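Local coordinates for TIR protein (Paracoccus denitrificans PD1222, PDB 3H16) that is a bacterial TIR-domain protein, folded as a five-stranded parallel beta-sheet flanked by helices, at residues H21-S26 with F76-L81; W29-D34 with V80-F85; R108-W113 with L132-S137. All coordinates share one frame; numbering follows the deposited sequence.

Contact 1 of 3, residues H21-S26 with F76-L81; sequences HDIFIS and FGIVVL
F24 and G77 meet where two parallel central strands of the TIR sheet, 23-26 and 76-81, run 22° apart. The aromatic contact is a CH-pi one: G77 CA lies over one face of the F24 ring, 3.6 Å from its centroid and offset toward the rim, with CE1 of F24 closest. The ring reaches it because CG of F24 sits between the backbone N and the carbonyl carbon (chi1 70°), which folds the phenyl group across the neighbouring strand. The bare CA of G77 lets the ring sit directly over the backbone.

Hydrogen bonding follows the parallel ladder, each strand alternately giving and receiving. F76 N donates to D22 O at 2.8 Å, I78 N to F24 O at 2.9 Å and V80 N to S26 O at 3.0 Å; in return F24 N and S26 N donate to F76 O and I78 O. The F24 N bond to F76 O is the longest of the five, at 3.3 Å.

Apolar contacts line the other face. I23 CG2 touches I78 CD1 at 3.7 Å, whereas I25 lies alongside I78, the two pointing the same way, and its CG2 also reaches CG2 of V80.

Strands 50-57 and 109-113 flank the pair in the sheet; helix 63-73 covers the F24 face, and helix 141-153 packs on I23 and I78.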
ATOM      1  N   HIS B  21      22.201   0.773   6.096  1.00 36.43           N
ATOM      2  CA  HIS B  21      21.288  -0.367   6.165  1.00 32.12           C
ATOM      3  C   HIS B  21      20.016  -0.047   5.392  1.00 29.27           C
ATOM      4  O   HIS B  21      19.604   1.111   5.309  1.00 23.56           O
ATOM      5  CB  HIS B  21      20.914  -0.691   7.617  1.00 33.49           C
ATOM      6  CG  HIS B  21      22.078  -1.070   8.476  1.00 35.98           C
ATOM      7  ND1 HIS B  21      22.759  -0.157   9.253  1.00 37.14           N
ATOM      8  CD2 HIS B  21      22.680  -2.265   8.682  1.00 35.66           C
ATOM      9  CE1 HIS B  21      23.728  -0.774   9.903  1.00 36.12           C
ATOM     10  NE2 HIS B  21      23.701  -2.054   9.573  1.00 36.06           N
ATOM     11  N   ASP B  22      19.396  -1.070   4.816  1.00 26.94           N
ATOM     12  CA  ASP B  22      18.168  -0.843   4.080  1.00 27.67           C
ATOM     13  C   ASP B  22      17.005  -0.995   5.045  1.00 25.89           C
ATOM     14  O   ASP B  22      16.079  -0.177   5.069  1.00 22.63           O
ATOM     15  CB  ASP B  22      17.997  -1.860   2.947  1.00 34.95           C
ATOM     16  CG  ASP B  22      18.943  -1.620   1.767  1.00 42.56           C
ATOM     17  OD1 ASP B  22      18.919  -0.521   1.168  1.00 48.26           O
ATOM     18  OD2 ASP B  22      19.700  -2.553   1.428  1.00 44.74           O
ATOM     19  N   ILE B  23      17.092  -2.030   5.875  1.00 24.59           N
ATOM     20  CA  ILE B  23      16.025  -2.361   6.796  1.00 24.53           C
ATOM     21  C   ILE B  23      16.462  -2.869   8.151  1.00 24.97           C
ATOM     22  O   ILE B  23      17.380  -3.694   8.253  1.00 25.37           O
ATOM     23  CB  ILE B  23      15.149  -3.480   6.191  1.00 28.83           C
ATOM     24  CG1 ILE B  23      14.584  -3.032   4.841  1.00 31.06           C
ATOM     25  CG2 ILE B  23      14.043  -3.876   7.164  1.00 30.91           C
ATOM     26  CD1 ILE B  23      13.754  -4.079   4.155  1.00 32.44           C
ATOM     27  N   PHE B  24      15.800  -2.383   9.198  1.00 24.65           N
ATOM     28  CA  PHE B  24      16.059  -2.883  10.543  1.00 24.20           C
ATOM     29  C   PHE B  24      14.732  -3.516  10.939  1.00 23.38           C
ATOM     30  O   PHE B  24      13.683  -3.021  10.544  1.00 23.36           O
ATOM     31  CB  PHE B  24      16.448  -1.768  11.517  1.00 24.56           C
ATOM     32  CG  PHE B  24      15.333  -0.835  11.875  1.00 24.68           C
ATOM     33  CD1 PHE B  24      15.112   0.320  11.138  1.00 25.34           C
ATOM     34  CD2 PHE B  24      14.564  -1.060  13.011  1.00 26.79           C
ATOM     35  CE1 PHE B  24      14.151   1.252  11.532  1.00 26.42           C
ATOM     36  CE2 PHE B  24      13.595  -0.135  13.415  1.00 28.07           C
ATOM     37  CZ  PHE B  24      13.390   1.028  12.675  1.00 26.66           C
ATOM     38  N   ILE B  25      14.773  -4.620  11.680  1.00 25.59           N
ATOM     39  CA  ILE B  25      13.545  -5.313  12.087  1.00 26.94           C
ATOM     40  C   ILE B  25      13.242  -5.279  13.592  1.00 27.31           C
ATOM     41  O   ILE B  25      13.804  -6.066  14.361  1.00 29.14           O
ATOM     42  CB  ILE B  25      13.578  -6.796  11.664  1.00 25.30           C
ATOM     43  CG1 ILE B  25      13.953  -6.918  10.194  1.00 25.39           C
ATOM     44  CG2 ILE B  25      12.222  -7.430  11.907  1.00 22.51           C
ATOM     45  CD1 ILE B  25      14.014  -8.344   9.700  1.00 30.35           C
ATOM     46  N   SER B  26      12.354  -4.376  14.002  1.00 28.27           N
ATOM     47  CA  SER B  26      11.954  -4.260  15.406  1.00 29.35           C
ATOM     48  C   SER B  26      11.085  -5.479  15.740  1.00 29.30           C
ATOM     49  O   SER B  26      10.178  -5.833  14.979  1.00 30.05           O
ATOM     50  CB  SER B  26      11.154  -2.975  15.622  1.00 32.31           C
ATOM     51  OG  SER B  26      10.800  -2.812  16.982  1.00 37.00           O
ATOM     52  N   PHE B  76      14.368   1.964   5.826  1.00 37.52           N
ATOM     53  CA  PHE B  76      13.043   1.617   6.313  1.00 37.40           C
ATOM     54  C   PHE B  76      13.193   0.706   7.522  1.00 34.96           C
ATOM     55  O   PHE B  76      14.254   0.116   7.759  1.00 34.39           O
ATOM     56  CB  PHE B  76      12.228   0.886   5.236  1.00 40.42           C
ATOM     57  CG  PHE B  76      11.951   1.709   4.013  1.00 46.28           C
ATOM     58  CD1 PHE B  76      11.077   2.799   4.069  1.00 49.19           C
ATOM     59  CD2 PHE B  76      12.559   1.395   2.794  1.00 47.44           C
ATOM     60  CE1 PHE B  76      10.808   3.570   2.923  1.00 50.28           C
ATOM     61  CE2 PHE B  76      12.302   2.155   1.646  1.00 48.72           C
ATOM     62  CZ  PHE B  76      11.424   3.246   1.710  1.00 49.91           C
ATOM     63  N   GLY B  77      12.122   0.605   8.292  1.00 32.54           N
ATOM     64  CA  GLY B  77      12.134  -0.256   9.448  1.00 28.42           C
ATOM     65  C   GLY B  77      10.910  -1.127   9.343  1.00 27.09           C
ATOM     66  O   GLY B  77       9.928  -0.744   8.706  1.00 22.94           O
ATOM     67  N   ILE B  78      10.984  -2.307   9.944  1.00 26.50           N
ATOM     68  CA  ILE B  78       9.880  -3.265   9.961  1.00 27.96           C
ATOM     69  C   ILE B  78       9.602  -3.548  11.429  1.00 26.98           C
ATOM     70  O   ILE B  78      10.530  -3.611  12.243  1.00 26.87           O
ATOM     71  CB  ILE B  78      10.271  -4.634   9.301  1.00 29.58           C
ATOM     72  CG1 ILE B  78      10.363  -4.512   7.787  1.00 29.71           C
ATOM     73  CG2 ILE B  78       9.244  -5.706   9.649  1.00 29.53           C
ATOM     74  CD1 ILE B  78      10.866  -5.791   7.136  1.00 32.70           C
ATOM     75  N   VAL B  79       8.334  -3.694  11.785  1.00 26.28           N
ATOM     76  CA  VAL B  79       8.012  -4.034  13.157  1.00 24.67           C
ATOM     77  C   VAL B  79       7.111  -5.268  13.106  1.00 23.64           C
ATOM     78  O   VAL B  79       6.090  -5.281  12.413  1.00 25.31           O
ATOM     79  CB  VAL B  79       7.326  -2.856  13.912  1.00 23.23           C
ATOM     80  CG1 VAL B  79       5.960  -2.555  13.327  1.00 26.28           C
ATOM     81  CG2 VAL B  79       7.195  -3.194  15.374  1.00 20.74           C
ATOM     82  N   VAL B  80       7.522  -6.330  13.790  1.00 23.40           N
ATOM     83  CA  VAL B  80       6.727  -7.551  13.811  1.00 23.55           C
ATOM     84  C   VAL B  80       5.654  -7.419  14.881  1.00 26.64           C
ATOM     85  O   VAL B  80       5.957  -7.374  16.080  1.00 26.67           O
ATOM     86  CB  VAL B  80       7.589  -8.789  14.115  1.00 20.78           C
ATOM     87  CG1 VAL B  80       6.710 -10.034  14.195  1.00 17.28           C
ATOM     88  CG2 VAL B  80       8.630  -8.958  13.032  1.00 16.08           C
ATOM     89  N   LEU B  81       4.399  -7.328  14.446  1.00 27.98           N
ATOM     90  CA  LEU B  81       3.298  -7.202  15.389  1.00 29.04           C
ATOM     91  C   LEU B  81       2.718  -8.567  15.726  1.00 28.02           C
ATOM     92  O   LEU B  81       1.944  -9.131  14.963  1.00 28.10           O
ATOM     93  CB  LEU B  81       2.203  -6.286  14.829  1.00 29.45           C
ATOM     94  CG  LEU B  81       2.578  -4.820  14.577  1.00 31.02           C
ATOM     95  CD1 LEU B  81       1.336  -4.047  14.171  1.00 30.99           C
ATOM     96  CD2 LEU B  81       3.173  -4.204  15.834  1.00 29.68           C
TER

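Contact 2 of 3, residues W29-D34 with V80-F85; sequences WEDKAD and VLSTHF
H84 and E30 meet through a flat group: CB of E30 stands over the centre of one face of the H84 imidazole, 3.7 Å from its centroid and 14° off the ring normal, a CH-pi contact. From there the E30 chain bends at chi2, and its carboxylate plane is moderately tilted from that of the ring. That carboxylate is not paired with the histidine; its OE1 forms a salt bridge with K88. The same E30 side chain lies between two flat groups, since its CG sits over the centre of one face of the W29 indole. D31 approaches the imidazole obliquely, its OD1 coming to 3.2 Å from H84 CD2 with the carboxylate turned 68° from the ring plane.

These groups join two turns at the C-terminal ends of neighbouring parallel strands of the TIR fold, where strand 21-28 leads into helix 32-45 and strand 74-81 into helix 83-86. S82 is the N-cap residue of helix 83-86, and its OG accepts a weak capping bond from F85 N.

The hydroxyl of S82 also donates to D31 OD2 at 2.6 Å, meeting the carboxylate on its syn side, 17° out of plane. With OG between the backbone N and the carbonyl carbon, the one hydroxyl can serve both the cap and the carboxylate. A water donates to the same D31 OD2 at 2.8 Å and to V80 O at 3.0 Å, so this oxygen of the buried D31 is held by two donors and tied through the water to the V80 carbonyl. The serine and water donors would be expected to stabilise negative charge on OD2, while H84 CB packs 3.6 Å from that atom.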
ATOM      1  N   TRP B  29      11.900 -10.069  21.638  1.00 31.24           N
ATOM      2  CA  TRP B  29      12.930 -11.105  21.683  1.00 33.50           C
ATOM      3  C   TRP B  29      12.432 -12.520  21.396  1.00 34.48           C
ATOM      4  O   TRP B  29      13.091 -13.292  20.696  1.00 35.53           O
ATOM      5  CB  TRP B  29      13.679 -11.081  23.023  1.00 34.20           C
ATOM      6  CG  TRP B  29      12.963 -11.718  24.164  1.00 36.78           C
ATOM      7  CD1 TRP B  29      12.195 -11.093  25.108  1.00 37.03           C
ATOM      8  CD2 TRP B  29      12.970 -13.110  24.507  1.00 39.15           C
ATOM      9  NE1 TRP B  29      11.727 -12.010  26.019  1.00 37.84           N
ATOM     10  CE2 TRP B  29      12.186 -13.255  25.676  1.00 38.81           C
ATOM     11  CE3 TRP B  29      13.563 -14.250  23.943  1.00 38.80           C
ATOM     12  CZ2 TRP B  29      11.980 -14.494  26.291  1.00 38.09           C
ATOM     13  CZ3 TRP B  29      13.356 -15.485  24.557  1.00 38.57           C
ATOM     14  CH2 TRP B  29      12.572 -15.593  25.718  1.00 38.74           C
ATOM     15  N   GLU B  30      11.268 -12.857  21.927  1.00 34.63           N
ATOM     16  CA  GLU B  30      10.701 -14.179  21.724  1.00 33.95           C
ATOM     17  C   GLU B  30      10.531 -14.544  20.249  1.00 35.11           C
ATOM     18  O   GLU B  30      10.518 -15.719  19.902  1.00 35.99           O
ATOM     19  CB  GLU B  30       9.352 -14.274  22.444  1.00 33.57           C
ATOM     20  CG  GLU B  30       9.437 -13.967  23.940  1.00 32.87           C
ATOM     21  CD  GLU B  30       9.039 -12.540  24.279  1.00 33.59           C
ATOM     22  OE1 GLU B  30       9.460 -11.601  23.572  1.00 29.21           O
ATOM     23  OE2 GLU B  30       8.304 -12.355  25.270  1.00 35.88           O
ATOM     24  N   ASP B  31      10.404 -13.547  19.377  1.00 34.86           N
ATOM     25  CA  ASP B  31      10.229 -13.826  17.955  1.00 35.61           C
ATOM     26  C   ASP B  31      11.519 -13.825  17.147  1.00 36.22           C
ATOM     27  O   ASP B  31      11.483 -14.105  15.953  1.00 35.68           O
ATOM     28  CB  ASP B  31       9.250 -12.836  17.312  1.00 32.13           C
ATOM     29  CG  ASP B  31       7.839 -12.999  17.832  1.00 32.33           C
ATOM     30  OD1 ASP B  31       7.377 -14.154  17.971  1.00 33.79           O
ATOM     31  OD2 ASP B  31       7.180 -11.973  18.093  1.00 28.88           O
ATOM     32  N   LYS B  32      12.648 -13.513  17.781  1.00 37.28           N
ATOM     33  CA  LYS B  32      13.922 -13.494  17.063  1.00 40.54           C
ATOM     34  C   LYS B  32      14.290 -14.870  16.537  1.00 44.07           C
ATOM     35  O   LYS B  32      14.488 -15.060  15.334  1.00 42.52           O
ATOM     36  CB  LYS B  32      15.071 -13.001  17.946  1.00 38.37           C
ATOM     37  CG  LYS B  32      16.431 -13.138  17.256  1.00 36.97           C
ATOM     38  CD  LYS B  32      17.602 -12.738  18.140  1.00 37.76           C
ATOM     39  CE  LYS B  32      17.873 -11.241  18.090  1.00 38.76           C
ATOM     40  NZ  LYS B  32      19.107 -10.862  18.840  1.00 38.13           N
ATOM     41  N   ALA B  33      14.383 -15.821  17.454  1.00 52.17           N
ATOM     42  CA  ALA B  33      14.746 -17.187  17.122  1.00 60.81           C
ATOM     43  C   ALA B  33      14.096 -17.715  15.854  1.00 65.19           C
ATOM     44  O   ALA B  33      14.776 -17.956  14.861  1.00 64.84           O
ATOM     45  CB  ALA B  33      14.410 -18.107  18.293  1.00 64.09           C
ATOM     46  N   ASP B  34      12.779 -17.873  15.890  1.00 68.19           N
ATOM     47  CA  ASP B  34      12.031 -18.427  14.766  1.00 73.95           C
ATOM     48  C   ASP B  34      11.726 -17.539  13.559  1.00 68.67           C
ATOM     49  O   ASP B  34      12.287 -17.744  12.478  1.00 74.63           O
ATOM     50  CB  ASP B  34      10.719 -19.020  15.283  1.00 86.39           C
ATOM     51  CG  ASP B  34       9.838 -17.981  15.952  1.00 94.93           C
ATOM     52  OD1 ASP B  34      10.339 -17.262  16.844  1.00102.72           O
ATOM     53  OD2 ASP B  34       8.648 -17.881  15.588  1.00 98.50           O
ATOM     54  N   VAL B  80       7.522  -6.330  13.790  1.00 23.40           N
ATOM     55  CA  VAL B  80       6.727  -7.551  13.811  1.00 23.55           C
ATOM     56  C   VAL B  80       5.654  -7.419  14.881  1.00 26.64           C
ATOM     57  O   VAL B  80       5.957  -7.374  16.080  1.00 26.67           O
ATOM     58  CB  VAL B  80       7.589  -8.789  14.115  1.00 20.78           C
ATOM     59  CG1 VAL B  80       6.710 -10.034  14.195  1.00 17.28           C
ATOM     60  CG2 VAL B  80       8.630  -8.958  13.032  1.00 16.08           C
ATOM     61  N   LEU B  81       4.399  -7.328  14.446  1.00 27.98           N
ATOM     62  CA  LEU B  81       3.298  -7.202  15.389  1.00 29.04           C
ATOM     63  C   LEU B  81       2.718  -8.567  15.726  1.00 28.02           C
ATOM     64  O   LEU B  81       1.944  -9.131  14.963  1.00 28.10           O
ATOM     65  CB  LEU B  81       2.203  -6.286  14.829  1.00 29.45           C
ATOM     66  CG  LEU B  81       2.578  -4.820  14.577  1.00 31.02           C
ATOM     67  CD1 LEU B  81       1.336  -4.047  14.171  1.00 30.99           C
ATOM     68  CD2 LEU B  81       3.173  -4.204  15.834  1.00 29.68           C
ATOM     69  N   SER B  82       3.107  -9.098  16.879  1.00 28.23           N
ATOM     70  CA  SER B  82       2.618 -10.397  17.331  1.00 28.50           C
ATOM     71  C   SER B  82       2.174 -10.311  18.789  1.00 29.77           C
ATOM     72  O   SER B  82       2.382  -9.298  19.464  1.00 30.55           O
ATOM     73  CB  SER B  82       3.728 -11.428  17.234  1.00 27.22           C
ATOM     74  OG  SER B  82       4.716 -11.144  18.210  1.00 26.81           O
ATOM     75  N   THR B  83       1.577 -11.392  19.277  1.00 29.96           N
ATOM     76  CA  THR B  83       1.131 -11.449  20.658  1.00 28.86           C
ATOM     77  C   THR B  83       2.287 -11.107  21.589  1.00 28.68           C
ATOM     78  O   THR B  83       2.099 -10.377  22.560  1.00 28.59           O
ATOM     79  CB  THR B  83       0.621 -12.847  21.015  1.00 28.23           C
ATOM     80  OG1 THR B  83      -0.498 -13.161  20.185  1.00 31.58           O
ATOM     81  CG2 THR B  83       0.196 -12.910  22.476  1.00 27.54           C
ATOM     82  N   HIS B  84       3.469 -11.651  21.290  1.00 28.64           N
ATOM     83  CA  HIS B  84       4.684 -11.417  22.082  1.00 27.81           C
ATOM     84  C   HIS B  84       5.054  -9.952  22.154  1.00 25.85           C
ATOM     85  O   HIS B  84       5.493  -9.464  23.194  1.00 24.09           O
ATOM     86  CB  HIS B  84       5.880 -12.168  21.489  1.00 27.99           C
ATOM     87  CG  HIS B  84       5.789 -13.651  21.626  1.00 30.78           C
ATOM     88  ND1 HIS B  84       5.724 -14.280  22.851  1.00 30.67           N
ATOM     89  CD2 HIS B  84       5.756 -14.631  20.695  1.00 31.60           C
ATOM     90  CE1 HIS B  84       5.656 -15.585  22.668  1.00 31.31           C
ATOM     91  NE2 HIS B  84       5.674 -15.824  21.369  1.00 33.65           N
ATOM     92  N   PHE B  85       4.902  -9.251  21.038  1.00 25.45           N
ATOM     93  CA  PHE B  85       5.230  -7.838  21.024  1.00 25.84           C
ATOM     94  C   PHE B  85       4.127  -7.080  21.755  1.00 26.30           C
ATOM     95  O   PHE B  85       4.367  -6.009  22.324  1.00 28.27           O
ATOM     96  CB  PHE B  85       5.385  -7.353  19.584  1.00 24.16           C
ATOM     97  CG  PHE B  85       5.575  -5.872  19.456  1.00 23.09           C
ATOM     98  CD1 PHE B  85       4.478  -5.021  19.387  1.00 20.70           C
ATOM     99  CD2 PHE B  85       6.850  -5.328  19.366  1.00 23.44           C
ATOM    100  CE1 PHE B  85       4.646  -3.654  19.226  1.00 23.82           C
ATOM    101  CE2 PHE B  85       7.033  -3.957  19.206  1.00 23.19           C
ATOM    102  CZ  PHE B  85       5.926  -3.116  19.134  1.00 23.95           C
TER
HETATM  103  O   HOH W   1       7.669  -9.302  17.597  1.00 32.18           O

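Contact 3 of 3, residues R108-W113 with L132-S137; sequences RILPIW and LAFNTS
W113 and A133 meet at the edge of the parallel TIR sheet, where the short strand 134-135, the outermost strand within this chain, adds to strand 109-113. The indole reaches A133 CB obliquely with its pyrrole side, NE1 at 3.8 Å and CD1 at 3.9 Å. P111, two residues before W113 on the same strand, meets that methyl with CG at 3.4 Å, so the proline ring and the indole share one small side chain.

On the opposite face, I112 crosses F134 obliquely, CG1 of the isoleucine against CB of the phenylalanine. The F134 ring is met at its edge by L110 CD1. F124 of the second subunit meets this ring too, its plane at about 50°. Farther along, I112 and T136 cross at about a right angle, their CG2 methyls 3.7 Å apart.

Backbone bonds fix this pairing: F134 N donates to P111 O at 3.2 Å, W113 N to F134 O at 2.8 Å and T136 N to W113 O at 3.1 Å. Beyond the last, N135 closes an Asx turn: S137 N donates to OD1 from above the carbonyl plane, 51° out of it.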
ATOM      1  N   ARG B 108       8.014   5.119   7.198  1.00 47.85           N
ATOM      2  CA  ARG B 108       9.310   4.457   7.124  1.00 46.38           C
ATOM      3  C   ARG B 108       9.295   3.215   7.998  1.00 43.93           C
ATOM      4  O   ARG B 108      10.283   2.489   8.081  1.00 43.52           O
ATOM      5  CB  ARG B 108      10.435   5.402   7.562  1.00 49.40           C
ATOM      6  CG  ARG B 108      10.770   6.497   6.554  1.00 50.10           C
ATOM      7  CD  ARG B 108      11.887   7.385   7.072  1.00 50.91           C
ATOM      8  NE  ARG B 108      13.164   6.683   7.136  1.00 49.47           N
ATOM      9  CZ  ARG B 108      14.224   7.126   7.805  1.00 47.82           C
ATOM     10  NH1 ARG B 108      14.153   8.267   8.474  1.00 48.74           N
ATOM     11  NH2 ARG B 108      15.355   6.434   7.798  1.00 45.20           N
ATOM     12  N   ILE B 109       8.166   2.976   8.651  1.00 42.05           N
ATOM     13  CA  ILE B 109       8.020   1.801   9.491  1.00 39.07           C
ATOM     14  C   ILE B 109       6.880   0.938   8.962  1.00 35.07           C
ATOM     15  O   ILE B 109       5.707   1.314   9.014  1.00 30.37           O
ATOM     16  CB  ILE B 109       7.752   2.180  10.956  1.00 42.58           C
ATOM     17  CG1 ILE B 109       8.962   2.926  11.514  1.00 49.07           C
ATOM     18  CG2 ILE B 109       7.499   0.928  11.783  1.00 48.66           C
ATOM     19  CD1 ILE B 109       8.824   3.306  12.965  1.00 51.83           C
ATOM     20  N   LEU B 110       7.254  -0.222   8.437  1.00 30.63           N
ATOM     21  CA  LEU B 110       6.302  -1.157   7.877  1.00 25.34           C
ATOM     22  C   LEU B 110       5.991  -2.234   8.886  1.00 24.04           C
ATOM     23  O   LEU B 110       6.885  -2.939   9.364  1.00 25.81           O
ATOM     24  CB  LEU B 110       6.878  -1.774   6.602  1.00 27.44           C
ATOM     25  CG  LEU B 110       7.345  -0.743   5.565  1.00 28.46           C
ATOM     26  CD1 LEU B 110       7.877  -1.452   4.346  1.00 31.40           C
ATOM     27  CD2 LEU B 110       6.183   0.161   5.172  1.00 28.68           C
ATOM     28  N   PRO B 111       4.714  -2.357   9.256  1.00 23.53           N
ATOM     29  CA  PRO B 111       4.310  -3.377  10.228  1.00 23.52           C
ATOM     30  C   PRO B 111       3.949  -4.689   9.538  1.00 23.74           C
ATOM     31  O   PRO B 111       3.489  -4.697   8.394  1.00 23.49           O
ATOM     32  CB  PRO B 111       3.099  -2.738  10.907  1.00 23.30           C
ATOM     33  CG  PRO B 111       2.444  -2.026   9.770  1.00 21.92           C
ATOM     34  CD  PRO B 111       3.625  -1.388   9.025  1.00 20.66           C
ATOM     35  N   ILE B 112       4.162  -5.797  10.232  1.00 25.05           N
ATOM     36  CA  ILE B 112       3.828  -7.104   9.689  1.00 24.61           C
ATOM     37  C   ILE B 112       3.078  -7.858  10.777  1.00 24.13           C
ATOM     38  O   ILE B 112       3.667  -8.199  11.806  1.00 24.06           O
ATOM     39  CB  ILE B 112       5.084  -7.916   9.322  1.00 25.99           C
ATOM     40  CG1 ILE B 112       5.886  -7.194   8.243  1.00 26.04           C
ATOM     41  CG2 ILE B 112       4.686  -9.295   8.839  1.00 24.09           C
ATOM     42  CD1 ILE B 112       7.099  -7.984   7.765  1.00 30.58           C
ATOM     43  N   TRP B 113       1.784  -8.096  10.557  1.00 23.57           N
ATOM     44  CA  TRP B 113       0.961  -8.826  11.515  1.00 22.20           C
ATOM     45  C   TRP B 113       1.386 -10.276  11.448  1.00 21.57           C
ATOM     46  O   TRP B 113       1.545 -10.827  10.364  1.00 22.80           O
ATOM     47  CB  TRP B 113      -0.522  -8.698  11.159  1.00 22.45           C
ATOM     48  CG  TRP B 113      -1.084  -7.326  11.395  1.00 21.62           C
ATOM     49  CD1 TRP B 113      -0.391  -6.148  11.421  1.00 23.55           C
ATOM     50  CD2 TRP B 113      -2.463  -6.983  11.586  1.00 20.82           C
ATOM     51  NE1 TRP B 113      -1.254  -5.094  11.613  1.00 22.75           N
ATOM     52  CE2 TRP B 113      -2.530  -5.578  11.717  1.00 21.30           C
ATOM     53  CE3 TRP B 113      -3.650  -7.727  11.650  1.00 22.15           C
ATOM     54  CZ2 TRP B 113      -3.735  -4.901  11.909  1.00 21.99           C
ATOM     55  CZ3 TRP B 113      -4.854  -7.053  11.838  1.00 20.95           C
ATOM     56  CH2 TRP B 113      -4.884  -5.653  11.965  1.00 24.27           C
ATOM     57  N   LEU B 132      -3.514  -0.294   7.233  1.00 24.58           N
ATOM     58  CA  LEU B 132      -3.248  -1.425   6.366  1.00 25.04           C
ATOM     59  C   LEU B 132      -1.796  -1.864   6.527  1.00 26.11           C
ATOM     60  O   LEU B 132      -0.878  -1.032   6.582  1.00 28.28           O
ATOM     61  CB  LEU B 132      -3.560  -1.070   4.912  1.00 25.63           C
ATOM     62  CG  LEU B 132      -5.026  -0.707   4.597  1.00 27.90           C
ATOM     63  CD1 LEU B 132      -5.209  -0.731   3.095  1.00 28.34           C
ATOM     64  CD2 LEU B 132      -6.007  -1.681   5.245  1.00 27.47           C
ATOM     65  N   ALA B 133      -1.584  -3.173   6.618  1.00 22.52           N
ATOM     66  CA  ALA B 133      -0.242  -3.683   6.802  1.00 21.67           C
ATOM     67  C   ALA B 133       0.001  -5.015   6.105  1.00 21.56           C
ATOM     68  O   ALA B 133      -0.880  -5.548   5.450  1.00 22.55           O
ATOM     69  CB  ALA B 133       0.027  -3.823   8.278  1.00 20.81           C
ATOM     70  N   PHE B 134       1.217  -5.537   6.229  1.00 23.03           N
ATOM     71  CA  PHE B 134       1.545  -6.832   5.655  1.00 24.31           C
ATOM     72  C   PHE B 134       1.098  -7.830   6.710  1.00 25.70           C
ATOM     73  O   PHE B 134       1.191  -7.558   7.914  1.00 26.21           O
ATOM     74  CB  PHE B 134       3.041  -6.941   5.382  1.00 25.35           C
ATOM     75  CG  PHE B 134       3.487  -6.104   4.235  1.00 29.49           C
ATOM     76  CD1 PHE B 134       2.996  -6.349   2.959  1.00 28.97           C
ATOM     77  CD2 PHE B 134       4.322  -5.015   4.433  1.00 31.22           C
ATOM     78  CE1 PHE B 134       3.320  -5.516   1.900  1.00 31.92           C
ATOM     79  CE2 PHE B 134       4.657  -4.168   3.376  1.00 33.51           C
ATOM     80  CZ  PHE B 134       4.152  -4.418   2.108  1.00 34.81           C
ATOM     81  N   ASN B 135       0.611  -8.974   6.249  1.00 26.61           N
ATOM     82  CA  ASN B 135       0.068 -10.012   7.119  1.00 26.82           C
ATOM     83  C   ASN B 135       0.589 -11.404   6.696  1.00 26.43           C
ATOM     84  O   ASN B 135       0.290 -11.864   5.591  1.00 27.78           O
ATOM     85  CB  ASN B 135      -1.458  -9.956   6.980  1.00 25.30           C
ATOM     86  CG  ASN B 135      -2.181 -10.621   8.117  1.00 26.89           C
ATOM     87  OD1 ASN B 135      -1.606 -11.448   8.835  1.00 27.29           O
ATOM     88  ND2 ASN B 135      -3.462 -10.277   8.286  1.00 23.15           N
ATOM     89  N   THR B 136       1.346 -12.083   7.558  1.00 24.20           N
ATOM     90  CA  THR B 136       1.858 -13.405   7.189  1.00 23.71           C
ATOM     91  C   THR B 136       0.729 -14.439   7.098  1.00 24.20           C
ATOM     92  O   THR B 136       0.952 -15.595   6.734  1.00 22.63           O
ATOM     93  CB  THR B 136       2.907 -13.930   8.190  1.00 21.45           C
ATOM     94  OG1 THR B 136       2.277 -14.217   9.443  1.00 22.96           O
ATOM     95  CG2 THR B 136       3.995 -12.904   8.405  1.00 21.33           C
ATOM     96  N   SER B 137      -0.485 -14.010   7.418  1.00 25.35           N
ATOM     97  CA  SER B 137      -1.645 -14.887   7.379  1.00 27.82           C
ATOM     98  C   SER B 137      -2.280 -14.813   5.993  1.00 28.25           C
ATOM     99  O   SER B 137      -3.100 -15.657   5.625  1.00 25.36           O
ATOM    100  CB  SER B 137      -2.654 -14.442   8.441  1.00 30.57           C
ATOM    101  OG  SER B 137      -3.839 -15.208   8.396  1.00 36.22           O
TER

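Overall arrangement
Strand 74-81 is the element that unites the three contacts. It pairs with strand 21-28 in contact 1, and its last residues, V80 and L81, also open contact 2, whose centre lies about 13 Å from that of contact 1. A packing contact bridges these two, V79 CG2 to F85 CE2 at 3.9 Å. On its other side the strand meets strand 109-113 of contact 3, centred about 10 Å from the centre of contact 1: G77 O and L110 N, 2.7 Å apart, make a probable hydrogen bond. Contacts 2 and 3 join at L81 N and I112 O, 2.9 Å apart. Contacts 1 and 3 thus lie in one sheet, on separate strand pairs, while contact 2 lies at the strands' C-terminal ends.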